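PDB 2PH5: homospermidine synthase from Legionella pneumophila subsp. pneumophila str. Philadelphia 1, which binds NAD and probably catalyses the formation of the polyamine homospermidine. Local coordinates for residues N14-G20 with D85-S91; V43-E49 with V61-Q67; I200-A206 with L359-G365. One frame throughout, in Å; residues are numbered along the deposited sequence.

Contact 1: N14-G20 with D85-S91. With NAD (nicotinamide-adenine-dinucleotide), chain C.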
loop_
_atom_site.group_PDB
_atom_site.type_symbol
_atom_site.label_atom_id
_atom_site.label_comp_id
_atom_site.label_asym_id
_atom_site.label_seq_id
_atom_site.Cartn_x
_atom_site.Cartn_y
_atom_site.Cartn_z
ATOM N N ASN A 14 -10.332 -1.918 47.230
ATOM C CA ASN A 14 -11.365 -2.669 46.533
ATOM C C ASN A 14 -10.817 -3.620 45.487
ATOM O O ASN A 14 -9.668 -4.052 45.568
ATOM C CB ASN A 14 -12.371 -1.708 45.913
ATOM C CG ASN A 14 -13.315 -1.136 46.947
ATOM O OD1 ASN A 14 -12.892 -0.447 47.873
ATOM N ND2 ASN A 14 -14.603 -1.436 46.804
ATOM N N ARG A 15 -11.633 -3.964 44.502
ATOM C CA ARG A 15 -11.162 -4.887 43.488
ATOM C C ARG A 15 -11.422 -4.374 42.094
ATOM O O ARG A 15 -12.331 -3.579 41.873
ATOM C CB ARG A 15 -11.814 -6.260 43.680
ATOM C CG ARG A 15 -13.311 -6.261 43.559
ATOM C CD ARG A 15 -13.989 -6.729 44.845
ATOM N NE ARG A 15 -14.963 -7.792 44.586
ATOM C CZ ARG A 15 -15.920 -8.159 45.433
ATOM N NH1 ARG A 15 -16.044 -7.545 46.603
ATOM N NH2 ARG A 15 -16.744 -9.150 45.115
ATOM N N PHE A 16 -10.592 -4.819 41.159
ATOM C CA PHE A 16 -10.724 -4.429 39.763
ATOM C C PHE A 16 -11.295 -5.587 38.959
ATOM O O PHE A 16 -10.687 -6.651 38.892
ATOM C CB PHE A 16 -9.362 -4.051 39.180
ATOM C CG PHE A 16 -8.902 -2.666 39.541
ATOM C CD1 PHE A 16 -7.717 -2.471 40.247
ATOM C CD2 PHE A 16 -9.635 -1.553 39.150
ATOM C CE1 PHE A 16 -7.272 -1.185 40.552
ATOM C CE2 PHE A 16 -9.196 -0.265 39.452
ATOM C CZ PHE A 16 -8.014 -0.083 40.152
ATOM N N VAL A 17 -12.469 -5.394 38.371
ATOM C CA VAL A 17 -13.057 -6.442 37.546
ATOM C C VAL A 17 -12.851 -6.031 36.092
ATOM O O VAL A 17 -13.446 -5.063 35.623
ATOM C CB VAL A 17 -14.589 -6.618 37.772
ATOM C CG1 VAL A 17 -15.139 -7.648 36.781
ATOM C CG2 VAL A 17 -14.878 -7.069 39.199
ATOM N N ILE A 18 -11.995 -6.739 35.373
ATOM C CA ILE A 18 -11.801 -6.379 33.985
ATOM C C ILE A 18 -12.392 -7.445 33.070
ATOM O O ILE A 18 -12.012 -8.618 33.134
ATOM C CB ILE A 18 -10.293 -6.127 33.670
ATOM C CG1 ILE A 18 -10.023 -6.427 32.195
ATOM C CG2 ILE A 18 -9.403 -6.886 34.649
ATOM C CD1 ILE A 18 -8.573 -6.375 31.818
ATOM N N LEU A 19 -13.359 -7.051 32.245
ATOM C CA LEU A 19 -13.951 -8.024 31.344
ATOM C C LEU A 19 -13.331 -7.807 29.982
ATOM O O LEU A 19 -13.265 -6.685 29.481
ATOM C CB LEU A 19 -15.480 -7.904 31.268
ATOM C CG LEU A 19 -16.060 -6.832 30.360
ATOM C CD1 LEU A 19 -17.532 -7.105 30.108
ATOM C CD2 LEU A 19 -15.844 -5.478 30.998
ATOM N N GLY A 20 -12.876 -8.904 29.393
ATOM C CA GLY A 20 -12.206 -8.849 28.114
ATOM C C GLY A 20 -10.726 -8.939 28.425
ATOM O O GLY A 20 -10.289 -8.417 29.449
ATOM N N ASP A 85 -16.329 -0.891 43.782
ATOM C CA ASP A 85 -15.441 -1.682 42.952
ATOM C C ASP A 85 -15.323 -0.967 41.614
ATOM O O ASP A 85 -16.035 0.002 41.361
ATOM C CB ASP A 85 -15.976 -3.100 42.763
ATOM C CG ASP A 85 -15.749 -3.971 43.981
ATOM O OD1 ASP A 85 -14.852 -3.639 44.788
ATOM O OD2 ASP A 85 -16.450 -4.997 44.129
ATOM N N PHE A 86 -14.434 -1.440 40.754
ATOM C CA PHE A 86 -14.236 -0.794 39.467
ATOM C C PHE A 86 -14.263 -1.799 38.320
ATOM O O PHE A 86 -13.442 -2.715 38.264
ATOM C CB PHE A 86 -12.895 -0.047 39.492
ATOM C CG PHE A 86 -12.788 1.082 38.498
ATOM C CD1 PHE A 86 -12.059 2.224 38.819
ATOM C CD2 PHE A 86 -13.389 1.002 37.243
ATOM C CE1 PHE A 86 -11.926 3.275 37.908
ATOM C CE2 PHE A 86 -13.263 2.050 36.319
ATOM C CZ PHE A 86 -12.530 3.187 36.655
ATOM N N LEU A 87 -15.214 -1.629 37.408
ATOM C CA LEU A 87 -15.312 -2.516 36.257
ATOM C C LEU A 87 -14.580 -1.898 35.067
ATOM O O LEU A 87 -15.054 -0.927 34.482
ATOM C CB LEU A 87 -16.783 -2.760 35.885
ATOM C CG LEU A 87 -17.064 -3.552 34.595
ATOM C CD1 LEU A 87 -16.417 -4.921 34.681
ATOM C CD2 LEU A 87 -18.565 -3.710 34.396
ATOM N N ILE A 88 -13.413 -2.435 34.726
ATOM C CA ILE A 88 -12.673 -1.921 33.580
ATOM C C ILE A 88 -13.206 -2.682 32.368
ATOM O O ILE A 88 -13.011 -3.888 32.248
ATOM C CB ILE A 88 -11.149 -2.148 33.736
ATOM C CG1 ILE A 88 -10.650 -1.459 35.003
ATOM C CG2 ILE A 88 -10.398 -1.549 32.554
ATOM C CD1 ILE A 88 -9.208 -1.757 35.322
ATOM N N ASP A 89 -13.908 -1.972 31.488
ATOM C CA ASP A 89 -14.505 -2.578 30.298
ATOM C C ASP A 89 -13.583 -2.459 29.094
ATOM O O ASP A 89 -13.417 -1.379 28.531
ATOM C CB ASP A 89 -15.850 -1.896 30.003
ATOM C CG ASP A 89 -16.605 -2.521 28.824
ATOM O OD1 ASP A 89 -17.750 -2.068 28.563
ATOM O OD2 ASP A 89 -16.074 -3.446 28.161
ATOM N N VAL A 90 -12.975 -3.574 28.706
ATOM C CA VAL A 90 -12.088 -3.590 27.551
ATOM C C VAL A 90 -12.469 -4.780 26.660
ATOM O O VAL A 90 -11.606 -5.473 26.108
ATOM C CB VAL A 90 -10.600 -3.697 27.982
ATOM C CG1 VAL A 90 -10.183 -2.446 28.741
ATOM C CG2 VAL A 90 -10.389 -4.920 28.844
ATOM N N SER A 91 -13.780 -4.999 26.538
ATOM C CA SER A 91 -14.343 -6.091 25.742
ATOM C C SER A 91 -14.916 -5.596 24.429
ATOM O O SER A 91 -14.786 -4.428 24.078
ATOM C CB SER A 91 -15.475 -6.787 26.506
ATOM O OG SER A 91 -16.557 -5.892 26.732
HETATM P PA NAD C . -9.822 -7.695 21.286
HETATM O O1A NAD C . -10.778 -8.237 20.258
HETATM O O2A NAD C . -8.371 -7.975 21.109
HETATM O O5B NAD C . -10.242 -8.190 22.773
HETATM C C5B NAD C . -11.596 -8.103 23.208
HETATM C C4B NAD C . -11.818 -9.161 24.306
HETATM O O4B NAD C . -13.178 -9.063 24.669
HETATM C C3B NAD C . -11.571 -10.606 23.860
HETATM O O3B NAD C . -10.633 -11.240 24.733
HETATM C C2B NAD C . -12.927 -11.251 23.921
HETATM O O2B NAD C . -12.928 -12.622 24.248
HETATM C C1B NAD C . -13.695 -10.358 24.897
HETATM N N9A NAD C . -15.146 -10.287 24.687
HETATM C C8A NAD C . -15.773 -10.404 23.434
HETATM N N7A NAD C . -16.946 -11.062 23.527
HETATM C C5A NAD C . -17.093 -11.394 24.830
HETATM C C6A NAD C . -18.110 -12.071 25.502
HETATM N N6A NAD C . -19.213 -12.531 24.910
HETATM N N1A NAD C . -17.947 -12.256 26.868
HETATM C C2A NAD C . -16.836 -11.802 27.550
HETATM N N3A NAD C . -15.825 -11.125 26.911
HETATM C C4A NAD C . -15.986 -10.942 25.567
HETATM O O3 NAD C . -10.029 -6.128 21.247
HETATM P PN NAD C . -9.425 -4.918 22.111
HETATM O O1N NAD C . -8.965 -3.887 21.152
HETATM O O2N NAD C . -8.439 -5.495 23.093
HETATM O O5D NAD C . -10.822 -4.552 22.762
HETATM C C5D NAD C . -11.068 -3.499 23.660
HETATM C C4D NAD C . -11.641 -2.384 22.811
HETATM O O4D NAD C . -10.895 -1.217 23.025
HETATM C C3D NAD C . -12.682 -2.078 21.753
HETATM O O3D NAD C . -13.950 -1.808 22.330
HETATM C C2D NAD C . -12.073 -0.874 21.058
HETATM O O2D NAD C . -13.008 -0.083 20.382
HETATM C C1D NAD C . -11.335 -0.165 22.187
HETATM N N1N NAD C . -10.092 0.555 21.823
HETATM C C2N NAD C . -9.979 1.907 22.061
HETATM C C3N NAD C . -8.764 2.538 21.718
HETATM C C7N NAD C . -8.545 3.993 21.952
HETATM O O7N NAD C . -7.325 4.510 21.601
HETATM N N7N NAD C . -9.453 4.774 22.497
HETATM C C4N NAD C . -7.682 1.801 21.140
HETATM C C5N NAD C . -7.843 0.419 20.909
HETATM C C6N NAD C . -9.028 -0.210 21.244
HETATM O O HOH W 1 -15.683 -4.592 47.482
#
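L19 packs its CD2 branch against the backbone of strand 86-89, with CD2 3.3 Å from D89 CA. CD2 also lies 3.8 Å from L87 CD1. The leucine CG sits between the backbone N and the carbonyl carbon (chi1 81°), which swings this branch across to the partner strand. V17 adds CG1 to the same face, and helix 96-106 covers L19, L87 and D89. On the other face the F16 ring meets F86 CB and I88 CD1 obliquely, and I404 of helix 391-408 closes over them. Parallel backbone bonds join the strands, such as V17 N to F86 O at 2.9 Å.

The N-terminal end is polar and nearer to solvent, with N14 and R15 partly exposed. D85 OD1 takes N14 ND2 at 3.0 Å and R15 N at 3.2 Å, from opposite faces of the carboxylate. A water also donates to OD1. R15 NE lies 3.2 Å from D85 OD2, but the oxygen sits above the guanidinium plane, so the pair is held by charge alone. D85 OD2 takes its hydrogen bond from E82 N.

At the C-terminal end D89 OD2 accepts from S91 N, which makes an Asx turn, and also from S91 OG at 2.9 Å. D89 OD1 is hydrogen-bonded to Y110 OH. S91 O accepts a hydrogen bond from NAD O3D, and G20 CA lies against the adenosine ribose. Two central parallel strands ending at the dinucleotide are characteristic of a Rossmann fold.

Contact 2: V43-E49 with V61-Q67. With NAD (nicotinamide-adenine-dinucleotide), chain C.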
loop_
_atom_site.group_PDB
_atom_site.type_symbol
_atom_site.label_atom_id
_atom_site.label_comp_id
_atom_site.label_asym_id
_atom_site.label_seq_id
_atom_site.Cartn_x
_atom_site.Cartn_y
_atom_site.Cartn_z
ATOM N N VAL A 43 -7.798 -8.538 41.771
ATOM C CA VAL A 43 -8.065 -8.413 40.350
ATOM C C VAL A 43 -8.690 -9.706 39.838
ATOM O O VAL A 43 -8.324 -10.793 40.268
ATOM C CB VAL A 43 -6.760 -8.113 39.578
ATOM C CG1 VAL A 43 -7.078 -7.733 38.139
ATOM C CG2 VAL A 43 -6.002 -6.990 40.273
ATOM N N THR A 44 -9.653 -9.574 38.937
ATOM C CA THR A 44 -10.346 -10.719 38.347
ATOM C C THR A 44 -10.613 -10.389 36.871
ATOM O O THR A 44 -10.949 -9.251 36.539
ATOM C CB THR A 44 -11.682 -11.014 39.104
ATOM O OG1 THR A 44 -12.492 -11.898 38.324
ATOM C CG2 THR A 44 -12.447 -9.732 39.375
ATOM N N ILE A 45 -10.434 -11.383 36.000
ATOM C CA ILE A 45 -10.619 -11.226 34.554
ATOM C C ILE A 45 -11.656 -12.195 33.991
ATOM O O ILE A 45 -11.607 -13.390 34.271
ATOM C CB ILE A 45 -9.315 -11.513 33.786
ATOM C CG1 ILE A 45 -8.217 -10.552 34.230
ATOM C CG2 ILE A 45 -9.556 -11.431 32.279
ATOM C CD1 ILE A 45 -6.865 -10.917 33.665
ATOM N N ILE A 46 -12.574 -11.675 33.183
ATOM C CA ILE A 46 -13.608 -12.486 32.554
ATOM C C ILE A 46 -13.511 -12.232 31.060
ATOM O O ILE A 46 -13.572 -11.079 30.633
ATOM C CB ILE A 46 -15.003 -12.063 33.011
ATOM C CG1 ILE A 46 -15.037 -12.009 34.537
ATOM C CG2 ILE A 46 -16.051 -13.006 32.423
ATOM C CD1 ILE A 46 -16.375 -11.648 35.108
ATOM N N ALA A 47 -13.357 -13.295 30.274
ATOM C CA ALA A 47 -13.241 -13.179 28.817
ATOM C C ALA A 47 -13.824 -14.415 28.134
ATOM O O ALA A 47 -13.871 -15.492 28.725
ATOM C CB ALA A 47 -11.783 -13.002 28.430
ATOM N N ALA A 48 -14.254 -14.267 26.885
ATOM C CA ALA A 48 -14.855 -15.389 26.162
ATOM C C ALA A 48 -13.848 -16.341 25.529
ATOM O O ALA A 48 -14.091 -17.544 25.442
ATOM C CB ALA A 48 -15.801 -14.874 25.100
ATOM N N GLU A 49 -12.725 -15.796 25.079
ATOM C CA GLU A 49 -11.696 -16.602 24.445
ATOM C C GLU A 49 -10.433 -16.572 25.280
ATOM O O GLU A 49 -10.061 -15.525 25.825
ATOM C CB GLU A 49 -11.368 -16.069 23.048
ATOM C CG GLU A 49 -12.509 -16.122 22.060
ATOM C CD GLU A 49 -12.688 -14.807 21.318
ATOM O OE1 GLU A 49 -13.215 -13.850 21.931
ATOM O OE2 GLU A 49 -12.292 -14.726 20.130
ATOM N N VAL A 61 -3.272 -13.389 38.382
ATOM C CA VAL A 61 -4.621 -12.862 38.445
ATOM C C VAL A 61 -5.604 -13.894 37.923
ATOM O O VAL A 61 -5.403 -14.481 36.861
ATOM C CB VAL A 61 -4.727 -11.530 37.644
ATOM C CG1 VAL A 61 -6.172 -11.091 37.507
ATOM C CG2 VAL A 61 -3.924 -10.447 38.361
ATOM N N SER A 62 -6.654 -14.128 38.699
ATOM C CA SER A 62 -7.698 -15.084 38.348
ATOM C C SER A 62 -8.263 -14.787 36.955
ATOM O O SER A 62 -8.447 -13.630 36.587
ATOM C CB SER A 62 -8.811 -15.007 39.403
ATOM O OG SER A 62 -9.968 -15.712 38.998
ATOM N N PHE A 63 -8.528 -15.832 36.180
ATOM C CA PHE A 63 -9.079 -15.675 34.830
ATOM C C PHE A 63 -10.227 -16.653 34.627
ATOM O O PHE A 63 -10.056 -17.867 34.729
ATOM C CB PHE A 63 -7.995 -15.913 33.765
ATOM C CG PHE A 63 -8.483 -15.738 32.350
ATOM C CD1 PHE A 63 -9.232 -16.729 31.724
ATOM C CD2 PHE A 63 -8.215 -14.567 31.651
ATOM C CE1 PHE A 63 -9.713 -16.559 30.421
ATOM C CE2 PHE A 63 -8.690 -14.379 30.345
ATOM C CZ PHE A 63 -9.441 -15.380 29.729
ATOM N N LYS A 64 -11.399 -16.109 34.336
ATOM C CA LYS A 64 -12.586 -16.919 34.132
ATOM C C LYS A 64 -13.004 -16.924 32.667
ATOM O O LYS A 64 -13.289 -15.877 32.085
ATOM C CB LYS A 64 -13.728 -16.384 35.006
ATOM C CG LYS A 64 -15.091 -16.982 34.708
ATOM C CD LYS A 64 -15.142 -18.460 35.023
ATOM C CE LYS A 64 -16.528 -19.035 34.755
ATOM N NZ LYS A 64 -16.646 -20.417 35.306
ATOM N N LEU A 65 -13.048 -18.111 32.081
ATOM C CA LEU A 65 -13.431 -18.245 30.690
ATOM C C LEU A 65 -14.953 -18.303 30.579
ATOM O O LEU A 65 -15.565 -19.317 30.904
ATOM C CB LEU A 65 -12.805 -19.517 30.106
ATOM C CG LEU A 65 -12.695 -19.589 28.580
ATOM C CD1 LEU A 65 -11.834 -20.777 28.179
ATOM C CD2 LEU A 65 -14.089 -19.697 27.973
ATOM N N GLN A 66 -15.569 -17.214 30.136
ATOM C CA GLN A 66 -17.014 -17.202 29.992
ATOM C C GLN A 66 -17.507 -16.170 29.005
ATOM O O GLN A 66 -16.952 -15.082 28.896
ATOM C CB GLN A 66 -17.701 -16.968 31.337
ATOM C CG GLN A 66 -19.217 -16.922 31.218
ATOM C CD GLN A 66 -19.928 -17.709 32.309
ATOM O OE1 GLN A 66 -19.789 -17.417 33.502
ATOM N NE2 GLN A 66 -20.701 -18.713 31.900
ATOM N N GLN A 67 -18.556 -16.525 28.272
ATOM C CA GLN A 67 -19.150 -15.620 27.300
ATOM C C GLN A 67 -20.266 -14.832 27.995
ATOM O O GLN A 67 -21.175 -15.416 28.583
ATOM C CB GLN A 67 -19.710 -16.423 26.125
ATOM C CG GLN A 67 -20.515 -15.602 25.128
ATOM C CD GLN A 67 -21.057 -16.453 23.989
ATOM O OE1 GLN A 67 -20.293 -17.060 23.237
ATOM N NE2 GLN A 67 -22.376 -16.504 23.861
HETATM P PA NAD C . -9.822 -7.695 21.286
HETATM O O1A NAD C . -10.778 -8.237 20.258
HETATM O O2A NAD C . -8.371 -7.975 21.109
HETATM O O5B NAD C . -10.242 -8.190 22.773
HETATM C C5B NAD C . -11.596 -8.103 23.208
HETATM C C4B NAD C . -11.818 -9.161 24.306
HETATM O O4B NAD C . -13.178 -9.063 24.669
HETATM C C3B NAD C . -11.571 -10.606 23.860
HETATM O O3B NAD C . -10.633 -11.240 24.733
HETATM C C2B NAD C . -12.927 -11.251 23.921
HETATM O O2B NAD C . -12.928 -12.622 24.248
HETATM C C1B NAD C . -13.695 -10.358 24.897
HETATM N N9A NAD C . -15.146 -10.287 24.687
HETATM C C8A NAD C . -15.773 -10.404 23.434
HETATM N N7A NAD C . -16.946 -11.062 23.527
HETATM C C5A NAD C . -17.093 -11.394 24.830
HETATM C C6A NAD C . -18.110 -12.071 25.502
HETATM N N6A NAD C . -19.213 -12.531 24.910
HETATM N N1A NAD C . -17.947 -12.256 26.868
HETATM C C2A NAD C . -16.836 -11.802 27.550
HETATM N N3A NAD C . -15.825 -11.125 26.911
HETATM C C4A NAD C . -15.986 -10.942 25.567
HETATM O O3 NAD C . -10.029 -6.128 21.247
HETATM P PN NAD C . -9.425 -4.918 22.111
HETATM O O1N NAD C . -8.965 -3.887 21.152
HETATM O O2N NAD C . -8.439 -5.495 23.093
HETATM O O5D NAD C . -10.822 -4.552 22.762
HETATM C C5D NAD C . -11.068 -3.499 23.660
HETATM C C4D NAD C . -11.641 -2.384 22.811
HETATM O O4D NAD C . -10.895 -1.217 23.025
HETATM C C3D NAD C . -12.682 -2.078 21.753
HETATM O O3D NAD C . -13.950 -1.808 22.330
HETATM C C2D NAD C . -12.073 -0.874 21.058
HETATM O O2D NAD C . -13.008 -0.083 20.382
HETATM C C1D NAD C . -11.335 -0.165 22.187
HETATM N N1N NAD C . -10.092 0.555 21.823
HETATM C C2N NAD C . -9.979 1.907 22.061
HETATM C C3N NAD C . -8.764 2.538 21.718
HETATM C C7N NAD C . -8.545 3.993 21.952
HETATM O O7N NAD C . -7.325 4.510 21.601
HETATM N N7N NAD C . -9.453 4.774 22.497
HETATM C C4N NAD C . -7.682 1.801 21.140
HETATM C C5N NAD C . -7.843 0.419 20.909
HETATM C C6N NAD C . -9.028 -0.210 21.244
HETATM O O HOH W 2 -11.831 -14.127 36.996
#
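I45 lies between V61 and F63. Its CB is 3.9 Å from F63 CD2. From there CG2, anti to the backbone N, goes to the ring and meets CD2 at 3.5 Å and CE2 almost as closely. CG1 turns the other way and touches V61 CG1. CD1, the tip, reaches that same methyl at 3.9 Å. The side chain thus has one branch on an aromatic ring and one on a valine. F21 and M29 pack on it from outside the two strands.

Further along, A47 CB meets F63 CZ at 3.6 Å. The ring approaches both I45 and A47 obliquely, and E49 O lies near its edge.

Strands 43-47 and 62-65 are parallel and joined through helix 55-59. This is a beta-alpha-beta unit at the edge of the Rossmann sheet. K64 N donates almost straight to I45 O at 2.7 Å, with 175° at the hydrogen. Q66 N bonds A47 O from above the carbonyl plane. On the face opposite I45 a water bridges T44 OG1, S62 OG and I45 O. K64 and L65 lie on the exposed outer edge of the sheet.

Past the strand ends the two segments hold the adenosine of NAD. E49 OE1 accepts from the ribose hydroxyl O2B at 2.6 Å. E49 N donates to the same oxygen, and A48 N adds a weak bond. A48 CB touches the adenine ring, 3.7 Å from C6A. Q67 CG passes N6A at 3.3 Å.

Contact 3: I200-A206 with L359-G365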
loop_
_atom_site.group_PDB
_atom_site.type_symbol
_atom_site.label_atom_id
_atom_site.label_comp_id
_atom_site.label_asym_id
_atom_site.label_seq_id
_atom_site.Cartn_x
_atom_site.Cartn_y
_atom_site.Cartn_z
ATOM N N ILE A 200 -8.816 28.685 14.372
ATOM C CA ILE A 200 -8.775 27.278 14.042
ATOM C C ILE A 200 -9.877 26.958 13.057
ATOM O O ILE A 200 -11.061 27.080 13.374
ATOM C CB ILE A 200 -8.986 26.419 15.281
ATOM C CG1 ILE A 200 -8.017 26.857 16.382
ATOM C CG2 ILE A 200 -8.767 24.955 14.936
ATOM C CD1 ILE A 200 -6.560 26.742 15.996
ATOM N N LYS A 201 -9.484 26.548 11.858
ATOM C CA LYS A 201 -10.443 26.207 10.819
ATOM C C LYS A 201 -10.624 24.698 10.696
ATOM O O LYS A 201 -11.679 24.223 10.280
ATOM C CB LYS A 201 -9.981 26.774 9.477
ATOM C CG LYS A 201 -9.981 28.286 9.400
ATOM C CD LYS A 201 -9.396 28.741 8.074
ATOM C CE LYS A 201 -9.539 30.230 7.876
ATOM N NZ LYS A 201 -9.183 30.578 6.476
ATOM N N VAL A 202 -9.589 23.949 11.061
ATOM C CA VAL A 202 -9.647 22.501 10.971
ATOM C C VAL A 202 -8.689 21.815 11.946
ATOM O O VAL A 202 -7.552 22.255 12.143
ATOM C CB VAL A 202 -9.354 22.032 9.510
ATOM C CG1 VAL A 202 -8.101 22.695 8.994
ATOM C CG2 VAL A 202 -9.208 20.514 9.443
ATOM N N ILE A 203 -9.176 20.741 12.562
ATOM C CA ILE A 203 -8.408 19.948 13.512
ATOM C C ILE A 203 -8.302 18.509 13.007
ATOM O O ILE A 203 -9.310 17.885 12.687
ATOM C CB ILE A 203 -9.092 19.887 14.900
ATOM C CG1 ILE A 203 -9.093 21.261 15.577
ATOM C CG2 ILE A 203 -8.379 18.871 15.777
ATOM C CD1 ILE A 203 -9.657 21.232 17.003
ATOM N N HIS A 204 -7.085 17.985 12.936
ATOM C CA HIS A 204 -6.883 16.606 12.501
ATOM C C HIS A 204 -6.323 15.785 13.651
ATOM O O HIS A 204 -5.610 16.302 14.515
ATOM C CB HIS A 204 -5.851 16.503 11.366
ATOM C CG HIS A 204 -6.360 16.908 10.019
ATOM N ND1 HIS A 204 -5.537 17.010 8.916
ATOM C CD2 HIS A 204 -7.599 17.248 9.592
ATOM C CE1 HIS A 204 -6.244 17.397 7.872
ATOM N NE2 HIS A 204 -7.500 17.550 8.254
ATOM N N VAL A 205 -6.668 14.504 13.663
ATOM C CA VAL A 205 -6.106 13.579 14.625
ATOM C C VAL A 205 -5.121 12.957 13.651
ATOM O O VAL A 205 -5.499 12.138 12.808
ATOM C CB VAL A 205 -7.122 12.518 15.109
ATOM C CG1 VAL A 205 -6.422 11.515 16.019
ATOM C CG2 VAL A 205 -8.267 13.200 15.875
ATOM N N ALA A 206 -3.876 13.420 13.716
ATOM C CA ALA A 206 -2.837 12.949 12.812
ATOM C C ALA A 206 -1.924 11.954 13.508
ATOM O O ALA A 206 -1.233 12.291 14.471
ATOM C CB ALA A 206 -2.035 14.131 12.286
ATOM N N LEU A 359 1.147 9.731 17.690
ATOM C CA LEU A 359 -0.264 10.047 17.824
ATOM C C LEU A 359 -0.404 11.475 18.327
ATOM O O LEU A 359 0.245 11.857 19.297
ATOM C CB LEU A 359 -0.930 9.091 18.813
ATOM C CG LEU A 359 -2.362 9.467 19.205
ATOM C CD1 LEU A 359 -3.237 9.451 17.964
ATOM C CD2 LEU A 359 -2.899 8.479 20.261
ATOM N N GLY A 360 -1.240 12.265 17.664
ATOM C CA GLY A 360 -1.425 13.637 18.089
ATOM C C GLY A 360 -2.511 14.352 17.315
ATOM O O GLY A 360 -3.187 13.749 16.481
ATOM N N VAL A 361 -2.673 15.640 17.597
ATOM C CA VAL A 361 -3.678 16.461 16.938
ATOM C C VAL A 361 -3.069 17.660 16.232
ATOM O O VAL A 361 -2.185 18.332 16.756
ATOM C CB VAL A 361 -4.727 16.985 17.931
ATOM C CG1 VAL A 361 -5.649 15.856 18.346
ATOM C CG2 VAL A 361 -4.035 17.579 19.143
ATOM N N LEU A 362 -3.563 17.926 15.035
ATOM C CA LEU A 362 -3.070 19.027 14.242
ATOM C C LEU A 362 -4.122 20.118 14.186
ATOM O O LEU A 362 -5.242 19.881 13.726
ATOM C CB LEU A 362 -2.758 18.521 12.836
ATOM C CG LEU A 362 -2.105 19.461 11.825
ATOM C CD1 LEU A 362 -0.779 19.958 12.393
ATOM C CD2 LEU A 362 -1.890 18.718 10.494
ATOM N N LEU A 363 -3.780 21.305 14.677
ATOM C CA LEU A 363 -4.712 22.434 14.630
ATOM C C LEU A 363 -4.236 23.388 13.545
ATOM O O LEU A 363 -3.100 23.845 13.591
ATOM C CB LEU A 363 -4.759 23.160 15.972
ATOM C CG LEU A 363 -5.515 22.392 17.048
ATOM C CD1 LEU A 363 -4.770 21.104 17.392
ATOM C CD2 LEU A 363 -5.657 23.265 18.270
HETATM N N MSE A 364 -5.094 23.668 12.567
HETATM C CA MSE A 364 -4.750 24.564 11.459
HETATM C C MSE A 364 -5.640 25.812 11.414
HETATM O O MSE A 364 -6.817 25.753 11.771
HETATM C CB MSE A 364 -4.875 23.816 10.129
HETATM C CG MSE A 364 -3.983 22.588 10.002
HETATM SE SE MSE A 364 -4.776 21.189 8.884
HETATM C CE MSE A 364 -5.682 20.195 10.284
ATOM N N GLY A 365 -5.069 26.932 10.972
ATOM C CA GLY A 365 -5.820 28.173 10.880
ATOM C C GLY A 365 -5.162 29.379 11.532
ATOM O O GLY A 365 -5.253 30.498 11.020
#
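A classic beta bulge closes the antiparallel pairing of strands 202-213 and 352-364, two central strands of the mixed sheet in the C-terminal domain. K201 and V202 both face selenomethionine M364. K201 N donates to M364 O at 2.8 Å, in the carbonyl plane. V202 N adds a weak bond to the same oxygen. M364 N returns a bond to V202 O. Further on, H204 and L362 form a hydrogen-bonded pair, with H204 N to L362 O at 2.8 Å and L362 N to H204 O at 2.7 Å. The last pair, A206 with G360, is held by weak bonds.

M364 carries the side-chain contact. Its chain bends at chi2 (149°) and again at chi3 (-92°), which folds the end back over the neighbouring strand. CE then stands over the centre of the H204 ring, 3.4 Å from the centroid and 12° off the ring normal. This is a CH-pi contact. SE lies over the same face, at 4.4 Å from the centroid. V202 flanks the bent chain, with CG1 3.6 Å from M364 CB. On the other face I203 and L363 run side by side, and helix 158-176 packs on both.

The H204 ring is also tied by ND1 to S278 OG, and the H318 ring meets it. The hydrogen bond and the methyl over the ring together probably limit its rotation. The buried imidazole thus has its ND1 hydrogen-bonded, while an apolar methyl, with the polarisable selenium behind it, covers one face.

Contacts 1 and 2 belong to one parallel sheet and have centres 10 Å apart. Strands 16-19 and 43-47 are neighbours there, and G20 N lies 2.6 Å from I46 O, a probable hydrogen bond. Both contacts touch NAD. Contact 2 holds its adenosine end, and contact 1 meets both riboses. Contact 3 lies in a different sheet, in the region assigned to the C-terminal family domain, across the centre of the chain. Its centre is about 33 Å from that of contact 1 and about 39 Å from that of contact 2. It does not touch NAD, but the L359 side chain comes within about 6 Å of it. L359 and V205 also pack near A158 and N159, which bind NAD.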